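Local coordinates for putative thiol-disulfide oxidoreductase (PDB 4GRF), which probably works as a thiol-disulfide oxidoreductase, the chain here being the thioredoxin domain of the longer protein, at residues W43-T48 with E82-Y87; P49-T54 with F63-V68. All blocks are in the same frame, centred on the assembly; numbering follows the deposited sequence. Where two conformers were deposited one is given.

Interaction 1: W43-T48 with E82-Y87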
loop_
_atom_site.group_PDB
_atom_site.type_symbol
_atom_site.label_atom_id
_atom_site.label_comp_id
_atom_site.label_asym_id
_atom_site.label_seq_id
_atom_site.Cartn_x
_atom_site.Cartn_y
_atom_site.Cartn_z
ATOM N N TRP A 43 -7.259 -7.000 10.616
ATOM C CA TRP A 43 -7.872 -7.090 9.317
ATOM C C TRP A 43 -6.872 -6.768 8.212
ATOM O O TRP A 43 -6.924 -7.355 7.134
ATOM C CB TRP A 43 -9.051 -6.124 9.227
ATOM C CG TRP A 43 -10.041 -6.743 8.457
ATOM C CD1 TRP A 43 -10.282 -6.581 7.122
ATOM C CD2 TRP A 43 -10.893 -7.789 8.906
ATOM N NE1 TRP A 43 -11.288 -7.435 6.729
ATOM C CE2 TRP A 43 -11.676 -8.190 7.808
ATOM C CE3 TRP A 43 -11.093 -8.406 10.145
ATOM C CZ2 TRP A 43 -12.646 -9.183 7.912
ATOM C CZ3 TRP A 43 -12.049 -9.388 10.245
ATOM C CH2 TRP A 43 -12.815 -9.770 9.135
ATOM N N CYS A 44 -5.969 -5.835 8.476
ATOM C CA CYS A 44 -4.879 -5.536 7.514
ATOM C C CYS A 44 -4.065 -6.801 7.219
ATOM O O CYS A 44 -3.780 -7.133 6.064
ATOM C CB CYS A 44 -3.932 -4.451 8.075
ATOM S SG CYS A 44 -4.677 -2.835 8.472
ATOM N N ARG A 45 -3.713 -7.527 8.270
ATOM C CA ARG A 45 -2.864 -8.686 8.144
ATOM C C ARG A 45 -3.626 -9.766 7.388
ATOM O O ARG A 45 -3.046 -10.518 6.596
ATOM C CB ARG A 45 -2.483 -9.225 9.525
ATOM C CG ARG A 45 -2.023 -8.170 10.527
ATOM C CD ARG A 45 -0.566 -7.751 10.349
ATOM N NE ARG A 45 0.348 -8.899 10.395
ATOM C CZ ARG A 45 0.969 -9.349 11.486
ATOM N NH1 ARG A 45 0.838 -8.750 12.647
ATOM N NH2 ARG A 45 1.738 -10.411 11.403
ATOM N N LYS A 46 -4.928 -9.863 7.649
ATOM C CA LYS A 46 -5.749 -10.889 6.999
ATOM C C LYS A 46 -5.925 -10.672 5.505
ATOM O O LYS A 46 -6.362 -11.576 4.794
ATOM C CB LYS A 46 -7.116 -11.009 7.664
ATOM C CG LYS A 46 -7.059 -11.658 9.037
ATOM C CD LYS A 46 -8.401 -11.600 9.747
ATOM C CE LYS A 46 -9.358 -12.618 9.150
ATOM N NZ LYS A 46 -10.571 -12.820 9.988
ATOM N N GLU A 47 -5.568 -9.502 4.998
ATOM C CA GLU A 47 -5.664 -9.264 3.566
ATOM C C GLU A 47 -4.445 -9.843 2.805
ATOM O O GLU A 47 -4.430 -9.901 1.572
ATOM C CB GLU A 47 -5.756 -7.755 3.282
ATOM C CG GLU A 47 -7.042 -7.090 3.736
ATOM C CD GLU A 47 -8.271 -7.689 3.092
ATOM O OE1 GLU A 47 -8.211 -8.013 1.886
ATOM O OE2 GLU A 47 -9.296 -7.817 3.784
ATOM N N THR A 48 -3.430 -10.245 3.550
ATOM C CA THR A 48 -2.154 -10.706 2.991
ATOM C C THR A 48 -2.297 -11.726 1.837
ATOM O O THR A 48 -1.718 -11.529 0.772
ATOM C CB THR A 48 -1.231 -11.233 4.107
ATOM O OG1 THR A 48 -0.874 -10.143 4.955
ATOM C CG2 THR A 48 0.055 -11.808 3.516
ATOM N N GLU A 82 7.684 -10.523 8.356
ATOM C CA GLU A 82 8.212 -11.885 8.382
ATOM C C GLU A 82 7.100 -12.916 8.632
ATOM O O GLU A 82 7.092 -13.972 8.009
ATOM C CB GLU A 82 9.298 -12.020 9.456
ATOM C CG GLU A 82 10.100 -13.315 9.344
ATOM C CD GLU A 82 9.381 -14.528 9.910
ATOM O OE1 GLU A 82 8.640 -14.379 10.904
ATOM O OE2 GLU A 82 9.585 -15.642 9.372
ATOM N N GLU A 83 6.206 -12.635 9.577
ATOM C CA GLU A 83 5.079 -13.530 9.869
ATOM C C GLU A 83 4.137 -13.673 8.661
ATOM O O GLU A 83 3.601 -14.761 8.373
ATOM C CB GLU A 83 4.303 -13.022 11.084
ATOM C CG GLU A 83 5.078 -13.147 12.399
ATOM C CD GLU A 83 4.423 -12.442 13.570
ATOM O OE1 GLU A 83 3.537 -11.572 13.377
ATOM O OE2 GLU A 83 4.823 -12.749 14.709
ATOM N N ASP A 84 3.938 -12.568 7.945
ATOM C CA ASP A 84 2.994 -12.548 6.825
ATOM C C ASP A 84 3.596 -12.931 5.469
ATOM O O ASP A 84 2.860 -13.244 4.527
ATOM C CB ASP A 84 2.364 -11.145 6.707
ATOM C CG ASP A 84 1.536 -10.750 7.924
ATOM O OD1 ASP A 84 1.223 -11.616 8.782
ATOM O OD2 ASP A 84 1.174 -9.547 8.029
ATOM N N LYS A 85 4.923 -12.903 5.372
ATOM C CA LYS A 85 5.625 -13.106 4.113
ATOM C C LYS A 85 5.182 -12.075 3.080
ATOM O O LYS A 85 5.022 -12.388 1.902
ATOM C CB LYS A 85 5.375 -14.517 3.573
ATOM C CG LYS A 85 5.900 -15.624 4.475
ATOM C CD LYS A 85 7.410 -15.544 4.638
ATOM C CE LYS A 85 7.933 -16.631 5.564
ATOM N NZ LYS A 85 9.417 -16.601 5.683
ATOM N N SER A 86 4.977 -10.844 3.532
ATOM C CA SER A 86 4.451 -9.795 2.644
ATOM C C SER A 86 5.575 -9.022 1.959
ATOM O O SER A 86 5.770 -7.820 2.203
ATOM C CB SER A 86 3.556 -8.854 3.445
ATOM O OG SER A 86 4.171 -8.455 4.662
ATOM N N TYR A 87 6.320 -9.717 1.102
ATOM C CA TYR A 87 7.562 -9.180 0.572
ATOM C C TYR A 87 7.382 -8.417 -0.737
ATOM O O TYR A 87 8.082 -8.661 -1.712
ATOM C CB TYR A 87 8.588 -10.315 0.383
ATOM C CG TYR A 87 8.945 -11.028 1.676
ATOM C CD1 TYR A 87 9.537 -10.347 2.728
ATOM C CD2 TYR A 87 8.699 -12.386 1.835
ATOM C CE1 TYR A 87 9.867 -11.000 3.908
ATOM C CE2 TYR A 87 9.023 -13.045 3.012
ATOM C CZ TYR A 87 9.605 -12.344 4.044
ATOM O OH TYR A 87 9.933 -12.995 5.220
#

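Interaction 2: P49-T54 with F63-V68. With SO4 (sulfate ion), chain E.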
loop_
_atom_site.group_PDB
_atom_site.type_symbol
_atom_site.label_atom_id
_atom_site.label_comp_id
_atom_site.label_asym_id
_atom_site.label_seq_id
_atom_site.Cartn_x
_atom_site.Cartn_y
_atom_site.Cartn_z
ATOM N N PRO A 49 -3.025 -12.828 2.056
ATOM C CA PRO A 49 -3.165 -13.825 0.978
ATOM C C PRO A 49 -3.770 -13.232 -0.300
ATOM O O PRO A 49 -3.312 -13.552 -1.397
ATOM C CB PRO A 49 -4.127 -14.875 1.555
ATOM C CG PRO A 49 -4.262 -14.573 3.005
ATOM C CD PRO A 49 -3.825 -13.158 3.250
ATOM N N TYR A 50 -4.767 -12.366 -0.161
ATOM C CA TYR A 50 -5.329 -11.678 -1.327
ATOM C C TYR A 50 -4.330 -10.758 -2.002
ATOM O O TYR A 50 -4.279 -10.702 -3.226
ATOM C CB TYR A 50 -6.571 -10.878 -0.963
ATOM C CG TYR A 50 -7.619 -11.722 -0.303
ATOM C CD1 TYR A 50 -8.508 -12.466 -1.059
ATOM C CD2 TYR A 50 -7.705 -11.779 1.071
ATOM C CE1 TYR A 50 -9.467 -13.250 -0.447
ATOM C CE2 TYR A 50 -8.659 -12.551 1.694
ATOM C CZ TYR A 50 -9.533 -13.283 0.935
ATOM O OH TYR A 50 -10.481 -14.053 1.575
ATOM N N LEU A 51 -3.584 -9.991 -1.210
ATOM C CA LEU A 51 -2.522 -9.154 -1.748
ATOM C C LEU A 51 -1.430 -9.954 -2.451
ATOM O O LEU A 51 -0.967 -9.587 -3.528
ATOM C CB LEU A 51 -1.906 -8.302 -0.643
ATOM C CG LEU A 51 -2.863 -7.289 -0.047
ATOM C CD1 LEU A 51 -2.368 -6.830 1.326
ATOM C CD2 LEU A 51 -2.977 -6.082 -0.979
ATOM N N LEU A 52 -1.019 -11.078 -1.863
ATOM C CA LEU A 52 0.022 -11.885 -2.489
ATOM C C LEU A 52 -0.463 -12.524 -3.799
ATOM O O LEU A 52 0.268 -12.515 -4.789
ATOM C CB LEU A 52 0.510 -12.964 -1.506
ATOM C CG LEU A 52 1.839 -13.648 -1.839
ATOM C CD1 LEU A 52 2.973 -12.642 -1.995
ATOM C CD2 LEU A 52 2.155 -14.667 -0.745
ATOM N N LYS A 53 -1.688 -13.044 -3.802
ATOM C CA LYS A 53 -2.285 -13.640 -5.013
ATOM C C LYS A 53 -2.298 -12.599 -6.134
ATOM O O LYS A 53 -1.986 -12.880 -7.283
ATOM C CB LYS A 53 -3.725 -14.064 -4.734
ATOM C CG LYS A 53 -4.407 -14.808 -5.885
ATOM C CD LYS A 53 -5.892 -15.033 -5.619
ATOM N N THR A 54 -2.684 -11.390 -5.771
ATOM C CA THR A 54 -2.787 -10.273 -6.748
ATOM C C THR A 54 -1.414 -9.853 -7.246
ATOM O O THR A 54 -1.207 -9.648 -8.458
ATOM C CB THR A 54 -3.520 -9.090 -6.093
ATOM O OG1 THR A 54 -4.815 -9.502 -5.643
ATOM C CG2 THR A 54 -3.663 -7.926 -7.068
ATOM N N PHE A 63 2.451 -3.575 -12.610
ATOM C CA PHE A 63 1.746 -3.491 -11.335
ATOM C C PHE A 63 2.681 -3.787 -10.179
ATOM O O PHE A 63 3.524 -4.684 -10.246
ATOM C CB PHE A 63 0.614 -4.499 -11.293
ATOM C CG PHE A 63 -0.071 -4.598 -9.950
ATOM C CD1 PHE A 63 -0.943 -3.623 -9.546
ATOM C CD2 PHE A 63 0.179 -5.669 -9.089
ATOM C CE1 PHE A 63 -1.576 -3.711 -8.329
ATOM C CE2 PHE A 63 -0.439 -5.758 -7.868
ATOM C CZ PHE A 63 -1.323 -4.781 -7.473
ATOM N N THR A 64 2.509 -3.053 -9.087
ATOM C CA THR A 64 3.158 -3.440 -7.846
ATOM C C THR A 64 2.296 -3.079 -6.616
ATOM O O THR A 64 1.232 -2.474 -6.730
ATOM C CB THR A 64 4.583 -2.862 -7.725
ATOM O OG1 THR A 64 5.277 -3.513 -6.654
ATOM C CG2 THR A 64 4.570 -1.353 -7.513
ATOM N N ILE A 65 2.759 -3.517 -5.451
ATOM C CA ILE A 65 2.139 -3.128 -4.192
ATOM C C ILE A 65 3.153 -2.339 -3.395
ATOM O O ILE A 65 4.342 -2.713 -3.285
ATOM C CB ILE A 65 1.646 -4.349 -3.379
ATOM C CG1 ILE A 65 0.652 -5.192 -4.221
ATOM C CG2 ILE A 65 1.041 -3.897 -2.051
ATOM C CD1 ILE A 65 0.153 -6.463 -3.547
ATOM N N TYR A 66 2.674 -1.223 -2.845
ATOM C CA TYR A 66 3.454 -0.334 -2.002
ATOM C C TYR A 66 2.794 -0.318 -0.619
ATOM O O TYR A 66 1.704 0.240 -0.416
ATOM C CB TYR A 66 3.474 1.060 -2.630
ATOM C CG TYR A 66 4.281 2.151 -1.928
ATOM C CD1 TYR A 66 5.646 2.033 -1.718
ATOM C CD2 TYR A 66 3.673 3.347 -1.572
ATOM C CE1 TYR A 66 6.372 3.054 -1.127
ATOM C CE2 TYR A 66 4.380 4.366 -0.977
ATOM C CZ TYR A 66 5.730 4.229 -0.763
ATOM O OH TYR A 66 6.425 5.258 -0.174
ATOM N N GLY A 67 3.425 -1.002 0.332
ATOM C CA GLY A 67 2.892 -1.051 1.681
ATOM C C GLY A 67 3.474 0.057 2.533
ATOM O O GLY A 67 4.695 0.299 2.516
ATOM N N VAL A 68 2.588 0.742 3.259
ATOM C CA VAL A 68 2.933 1.917 4.038
ATOM C C VAL A 68 2.499 1.725 5.469
ATOM O O VAL A 68 1.304 1.711 5.754
ATOM C CB VAL A 68 2.269 3.176 3.454
ATOM C CG1 VAL A 68 2.674 4.411 4.244
ATOM C CG2 VAL A 68 2.615 3.322 1.986
HETATM S S SO4 E . 8.557 -4.498 -7.828
HETATM O O1 SO4 E . 8.921 -4.659 -9.254
HETATM O O2 SO4 E . 7.170 -5.003 -7.628
HETATM O O3 SO4 E . 9.493 -5.273 -6.978
HETATM O O4 SO4 E . 8.668 -3.061 -7.467
#

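Interaction 1: W43-T48 with E82-Y87
Arg-45 reaches from the CxxC helix to the last turn of helix 74-84 and holds two acidic side chains there at once. Its grip on Asp-84 is side-on: NE gives a hydrogen bond of 2.6 Å to OD2 of Asp-84, taken by the syn lone pair, and NH2 gives one of 2.9 Å to OD1 of Asp-84. The guanidinium and carboxylate planes are turned 48° against each other, which is why OD1 is met from above its plane. NH2 also binds Glu-83 OE1 at 2.9 Å, this time on the anti lone pair and with guanidinium and carboxylate nearly coplanar. One nitrogen thus serves both acids, making a three-residue salt-bridge network. Bends at chi2 (-81°) and chi3 (-55°) swing the guanidinium across to the other helix, and NH1 is bonded to Ala-39 O, which further fixes the rotation of the group.

Beside the salt bridges, Thr-48 turns toward Asp-84. Its CG2 methyl lies 3.3 Å from Asp-84 O, while CB of Asp-84 faces both branches of Thr-48, 3.8 Å from OG1 and 4.0 Å from CG2. The hydroxyl is engaged within its own segment: OG1 donates to Arg-45 O at 2.7 Å, and the Thr-48 amide meets that carbonyl from the same face, so two donors converge on one oxygen at the junction between the CxxC helix and helix 48-58. Just past the end of helix 74-84, Lys-85 takes a positive phi, and Ser-86 then centres an inverse gamma turn leading toward strand 89-92.

The network joins the redox helix to helix 74-84 at the surface. Cys-44 is turned to other neighbours, in disulfide with Cys-41; a CxxC disulfide at a helix start is characteristic of redox-active thioredoxin-like proteins.

Interaction 2: P49-T54 with F63-V68
Leu-51 and Ile-65 make the main apolar contact, with the strand's Ile-65 reaching to the helix. CD1 of Ile-65 does the touching: it comes within 4.0 Å of Leu-51 CB and 4.1 Å of Leu-51 CD2, and it also lies 3.3 Å from the backbone O of Leu-51. With chi2 at 177°, the Ile-65 chain runs straight out from the strand, which carries that methyl up to the helix backbone. Farther along, Thr-54 offers its CG2 methyl to the far end of the Phe-63 ring, 3.9 Å from CZ; the two side chains cross at about a right angle.

No hydrogen bond crosses between the segments; the strand's backbone pairs with strand 31-37 and Asn-89. Thr-54 OG1 donates to Tyr-50 O at 2.8 Å, and Thr-54 N reaches the same carbonyl from the opposite face, so the hydroxyl is satisfied inside the helix while its methyl is left for Phe-63. Thr-64 takes no part in the contact with 49-54; its OG1 gives a 2.6 Å hydrogen bond to O2 of a sulfate, probably from the crystallisation liquor, which Tyr-55 and Asn-89 also hold.

Trp-88 packs on both Leu-51 and Ile-65, and helix 129-140 touches Thr-54 and Phe-63. All four touching residues are buried, so this face of the helix seats on the strand mainly by hydrophobic burial.

Overall arrangement
The two contacts lie about 10 Å apart between centres and share one continuous run of chain, since 43-48 leads directly into 49-54. Interaction 2 is nested inside the loop that interaction 1 closes. Interaction 1 is polar and near the surface, joining Arg-45 of helix 42-46 and Thr-48 at the start of helix 48-58 to helix 74-84; interaction 2 is apolar and buried, joining helix 48-58 to strand 63-69 of the five-stranded mixed sheet. Helix 48-58 lies in the beta-alpha-beta crossover between the parallel neighbours 31-37 and 63-69, with the CxxC disulfide on its upstream side, as expected for a thioredoxin domain.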